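Local coordinates for protein coatomer subunit delta (Saccharomyces cerevisiae, PDB 5FJZ) that is a coatomer subunit whose mu-homology domain binds the tryptophan-based motif of Dsl1, the complex probably coating Golgi vesicles for retrieval of dilysine-tagged proteins to the ER, at residues A[51-63]-A[238-250]. Numbering follows the deposited sequence.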
loop_
_atom_site.group_PDB
_atom_site.type_symbol
_atom_site.label_atom_id
_atom_site.label_comp_id
_atom_site.label_asym_id
_atom_site.label_seq_id
_atom_site.Cartn_x
_atom_site.Cartn_y
_atom_site.Cartn_z
ATOM N N LEU A 51 -25.511 9.540 -25.699
ATOM C CA LEU A 51 -26.059 9.320 -24.375
ATOM C C LEU A 51 -25.306 10.025 -23.224
ATOM O O LEU A 51 -25.606 9.800 -22.062
ATOM C CB LEU A 51 -26.110 7.803 -24.157
ATOM C CG LEU A 51 -26.935 6.987 -25.138
ATOM C CD1 LEU A 51 -26.850 5.496 -24.791
ATOM C CD2 LEU A 51 -28.392 7.386 -25.165
ATOM N N SER A 52 -24.325 10.878 -23.573
ATOM C CA SER A 52 -23.363 11.396 -22.668
ATOM C C SER A 52 -23.877 12.625 -21.949
ATOM O O SER A 52 -23.320 12.996 -20.939
ATOM C CB SER A 52 -22.035 11.735 -23.390
ATOM O OG SER A 52 -22.189 12.824 -24.278
ATOM N N HIS A 53 -24.941 13.242 -22.462
ATOM C CA HIS A 53 -25.548 14.433 -21.808
ATOM C C HIS A 53 -26.755 14.002 -21.011
ATOM O O HIS A 53 -27.880 14.385 -21.312
ATOM C CB HIS A 53 -25.984 15.440 -22.884
ATOM C CG HIS A 53 -24.852 16.205 -23.490
ATOM N ND1 HIS A 53 -24.199 15.781 -24.632
ATOM C CD2 HIS A 53 -24.257 17.363 -23.120
ATOM C CE1 HIS A 53 -23.241 16.642 -24.934
ATOM N NE2 HIS A 53 -23.270 17.625 -24.048
ATOM N N SER A 54 -26.498 13.140 -20.033
ATOM C CA SER A 54 -27.525 12.402 -19.335
ATOM C C SER A 54 -27.437 12.653 -17.858
ATOM O O SER A 54 -26.418 13.147 -17.320
ATOM C CB SER A 54 -27.391 10.921 -19.679
ATOM O OG SER A 54 -26.027 10.503 -19.494
ATOM N N ASN A 55 -28.552 12.420 -17.174
ATOM C CA ASN A 55 -28.613 12.509 -15.757
ATOM C C ASN A 55 -29.301 11.279 -15.203
ATOM O O ASN A 55 -30.128 10.649 -15.869
ATOM C CB ASN A 55 -29.436 13.707 -15.252
ATOM C CG ASN A 55 -28.757 15.068 -15.438
ATOM O OD1 ASN A 55 -27.583 15.221 -15.866
ATOM N ND2 ASN A 55 -29.524 16.072 -15.149
ATOM N N LEU A 56 -28.907 10.862 -14.001
ATOM C CA LEU A 56 -29.408 9.584 -13.429
ATOM C C LEU A 56 -30.343 9.961 -12.327
ATOM O O LEU A 56 -30.013 10.820 -11.564
ATOM C CB LEU A 56 -28.252 8.809 -12.761
ATOM C CG LEU A 56 -27.286 7.952 -13.569
ATOM C CD1 LEU A 56 -27.009 8.384 -14.988
ATOM C CD2 LEU A 56 -26.005 7.689 -12.778
ATOM N N LYS A 57 -31.523 9.333 -12.273
ATOM C CA LYS A 57 -32.444 9.567 -11.161
ATOM C C LYS A 57 -32.387 8.348 -10.283
ATOM O O LYS A 57 -32.651 7.257 -10.739
ATOM C CB LYS A 57 -33.897 9.771 -11.614
ATOM C CG LYS A 57 -34.244 11.200 -11.978
ATOM C CD LYS A 57 -35.719 11.316 -12.394
ATOM C CE LYS A 57 -36.008 12.619 -13.138
ATOM N NZ LYS A 57 -37.247 12.470 -13.953
ATOM N N LEU A 58 -32.022 8.541 -9.021
ATOM C CA LEU A 58 -31.993 7.407 -8.112
ATOM C C LEU A 58 -33.410 7.040 -7.715
ATOM O O LEU A 58 -34.271 7.905 -7.702
ATOM C CB LEU A 58 -31.205 7.772 -6.894
ATOM C CG LEU A 58 -29.737 8.285 -7.101
ATOM C CD1 LEU A 58 -29.011 8.527 -5.845
ATOM C CD2 LEU A 58 -28.920 7.322 -7.920
ATOM N N ALA A 59 -33.608 5.789 -7.303
ATOM C CA ALA A 59 -34.945 5.285 -6.869
ATOM C C ALA A 59 -35.516 6.104 -5.716
ATOM O O ALA A 59 -34.814 6.651 -4.833
ATOM C CB ALA A 59 -34.900 3.846 -6.429
ATOM N N ASP A 60 -36.822 6.319 -5.809
ATOM C CA ASP A 60 -37.509 7.195 -4.860
ATOM C C ASP A 60 -37.388 6.616 -3.447
ATOM O O ASP A 60 -37.465 7.356 -2.438
ATOM C CB ASP A 60 -38.963 7.289 -5.280
ATOM C CG ASP A 60 -39.193 8.243 -6.445
ATOM O OD1 ASP A 60 -38.567 9.344 -6.415
ATOM O OD2 ASP A 60 -40.033 7.931 -7.340
ATOM N N SER A 61 -37.170 5.306 -3.353
ATOM C CA SER A 61 -37.067 4.633 -2.017
ATOM C C SER A 61 -35.797 4.945 -1.261
ATOM O O SER A 61 -35.684 4.578 -0.107
ATOM C CB SER A 61 -37.203 3.108 -2.140
ATOM O OG SER A 61 -36.243 2.573 -3.053
ATOM N N ILE A 62 -34.838 5.612 -1.897
ATOM C CA ILE A 62 -33.545 5.865 -1.236
ATOM C C ILE A 62 -33.638 7.096 -0.443
ATOM O O ILE A 62 -34.072 8.165 -0.952
ATOM C CB ILE A 62 -32.412 6.049 -2.252
ATOM C CG1 ILE A 62 -32.249 4.730 -2.971
ATOM C CG2 ILE A 62 -31.099 6.472 -1.587
ATOM C CD1 ILE A 62 -31.792 4.898 -4.377
ATOM N N ASP A 63 -33.078 7.030 0.742
ATOM C CA ASP A 63 -32.923 8.261 1.498
ATOM C C ASP A 63 -31.500 8.880 1.366
ATOM O O ASP A 63 -30.581 8.555 2.129
ATOM C CB ASP A 63 -33.127 7.905 2.926
ATOM C CG ASP A 63 -33.109 9.097 3.832
ATOM O OD1 ASP A 63 -33.065 10.275 3.422
ATOM O OD2 ASP A 63 -33.180 8.833 5.066
ATOM N N GLY A 238 -30.134 -1.359 -0.652
ATOM C CA GLY A 238 -31.298 -0.734 -1.340
ATOM C C GLY A 238 -31.032 0.300 -2.409
ATOM O O GLY A 238 -31.957 0.907 -2.902
ATOM N N MET A 239 -29.760 0.580 -2.761
ATOM C CA MET A 239 -29.495 1.502 -3.838
ATOM C C MET A 239 -29.968 0.952 -5.185
ATOM O O MET A 239 -29.793 -0.223 -5.496
ATOM C CB MET A 239 -27.947 1.827 -3.836
ATOM C CG MET A 239 -27.402 2.878 -4.876
ATOM S SD MET A 239 -28.121 4.537 -4.914
ATOM C CE MET A 239 -27.653 5.162 -3.301
ATOM N N ALA A 240 -30.555 1.839 -5.982
ATOM C CA ALA A 240 -31.159 1.447 -7.259
ATOM C C ALA A 240 -31.460 2.731 -8.072
ATOM O O ALA A 240 -31.443 3.820 -7.567
ATOM C CB ALA A 240 -32.449 0.678 -6.996
ATOM N N ILE A 241 -31.717 2.535 -9.368
ATOM C CA ILE A 241 -31.935 3.583 -10.311
ATOM C C ILE A 241 -33.420 3.557 -10.721
ATOM O O ILE A 241 -33.989 2.492 -10.984
ATOM C CB ILE A 241 -31.106 3.335 -11.568
ATOM C CG1 ILE A 241 -29.618 3.274 -11.214
ATOM C CG2 ILE A 241 -31.363 4.423 -12.632
ATOM C CD1 ILE A 241 -29.062 4.498 -10.537
ATOM N N GLN A 242 -33.981 4.738 -10.807
ATOM C CA GLN A 242 -35.392 4.906 -11.262
ATOM C C GLN A 242 -35.472 5.148 -12.748
ATOM O O GLN A 242 -36.258 4.552 -13.463
ATOM C CB GLN A 242 -35.845 6.154 -10.583
ATOM C CG GLN A 242 -37.162 6.657 -11.013
ATOM C CD GLN A 242 -37.889 6.827 -9.708
ATOM O OE1 GLN A 242 -38.049 7.933 -9.211
ATOM N NE2 GLN A 242 -38.218 5.663 -9.046
ATOM N N SER A 243 -34.629 6.053 -13.230
ATOM C CA SER A 243 -34.563 6.254 -14.653
ATOM C C SER A 243 -33.260 6.972 -14.981
ATOM O O SER A 243 -32.537 7.510 -14.105
ATOM C CB SER A 243 -35.719 7.113 -15.165
ATOM O OG SER A 243 -35.683 8.371 -14.486
ATOM N N VAL A 244 -33.012 7.002 -16.278
ATOM C CA VAL A 244 -31.987 7.847 -16.834
ATOM C C VAL A 244 -32.670 8.748 -17.920
ATOM O O VAL A 244 -33.456 8.271 -18.731
ATOM C CB VAL A 244 -30.891 6.983 -17.473
ATOM C CG1 VAL A 244 -29.826 7.902 -18.103
ATOM C CG2 VAL A 244 -30.197 6.080 -16.456
ATOM N N VAL A 245 -32.206 9.989 -17.995
ATOM C CA VAL A 245 -32.906 11.040 -18.600
ATOM C C VAL A 245 -31.880 11.979 -19.268
ATOM O O VAL A 245 -30.771 12.124 -18.796
ATOM C CB VAL A 245 -33.667 11.637 -17.371
ATOM C CG1 VAL A 245 -33.349 13.080 -17.062
ATOM C CG2 VAL A 245 -35.106 11.185 -17.322
ATOM N N MET A 246 -32.302 12.657 -20.321
ATOM C CA MET A 246 -31.535 13.740 -20.926
ATOM C C MET A 246 -31.379 14.836 -19.922
ATOM O O MET A 246 -32.345 15.168 -19.226
ATOM C CB MET A 246 -32.254 14.262 -22.187
ATOM C CG MET A 246 -32.142 13.345 -23.386
ATOM S SD MET A 246 -30.448 13.377 -24.015
ATOM C CE MET A 246 -30.399 14.999 -24.827
ATOM N N ALA A 247 -30.171 15.398 -19.839
ATOM C CA ALA A 247 -29.866 16.393 -18.846
ATOM C C ALA A 247 -30.710 17.634 -19.071
ATOM O O ALA A 247 -31.054 18.322 -18.123
ATOM C CB ALA A 247 -28.394 16.772 -18.840
ATOM N N ASN A 248 -31.036 17.926 -20.319
ATOM C CA ASN A 248 -31.786 19.140 -20.620
ATOM C C ASN A 248 -33.297 18.934 -20.776
ATOM O O ASN A 248 -34.052 19.889 -20.850
ATOM C CB ASN A 248 -31.110 19.858 -21.780
ATOM C CG ASN A 248 -30.119 20.905 -21.271
ATOM O OD1 ASN A 248 -28.879 20.751 -21.329
ATOM N ND2 ASN A 248 -30.678 21.969 -20.708
ATOM N N ASP A 249 -33.721 17.677 -20.806
ATOM C CA ASP A 249 -35.128 17.347 -20.893
ATOM C C ASP A 249 -35.439 16.108 -20.076
ATOM O O ASP A 249 -35.354 14.973 -20.578
ATOM C CB ASP A 249 -35.539 17.139 -22.363
ATOM C CG ASP A 249 -37.052 16.912 -22.532
ATOM O OD1 ASP A 249 -37.775 16.757 -21.511
ATOM O OD2 ASP A 249 -37.504 16.898 -23.690
ATOM N N HIS A 250 -35.835 16.332 -18.825
ATOM C CA HIS A 250 -36.086 15.232 -17.892
ATOM C C HIS A 250 -37.283 14.329 -18.236
ATOM O O HIS A 250 -37.422 13.294 -17.621
ATOM C CB HIS A 250 -36.168 15.751 -16.452
ATOM C CG HIS A 250 -34.872 16.281 -15.932
ATOM N ND1 HIS A 250 -34.714 16.758 -14.651
ATOM C CD2 HIS A 250 -33.642 16.326 -16.492
ATOM C CE1 HIS A 250 -33.468 17.160 -14.476
ATOM N NE2 HIS A 250 -32.791 16.877 -15.571
HETATM O O HOH W 1 -34.296 1.593 -1.857
#
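K57 and S243 form a hydrogen-bonded antiparallel pair between strands 54-58 and 241-246. K57 N donates to S243 O at 2.8 Å. K57 O takes Q242 N at 2.8 Å and, weakly, S243 N. It thus serves two successive NH groups, the mark of a classic beta bulge. The K57 side chain runs extended beyond CG. Its CB lies 3.6 Å from S243 O. CG and CD pass alongside S243 OG. At the tip, NZ comes within 4.2 Å of V245 CG2 and nears the backbone O of H250.

N55 and V245 exchange two backbone hydrogen bonds. The N55 side chain has CG beside its own backbone N (chi1 -73°), which carries the amide over to A247 and the H250 ring. The amide and ring planes are 65° apart. Cutting this side chain back to an alanine would probably leave a gap beside A247 and the H250 ring freer to turn.

On the other face, L56 CD1 lies beside V244 CG2. Past the bulge, L58 CD2 packs 3.9 Å from I241 CD1, and I62 CD1 meets M239 SD at 3.7 Å. Strand 54-58 lies between 87-88 and 241-246. Backbone bonds thus set the register of this small sheet in the mu-homology domain, while apolar side chains seat it on I17 and L42, from strands 15-27 and 33-46 of the large sheet, and K57 follows its more polar face.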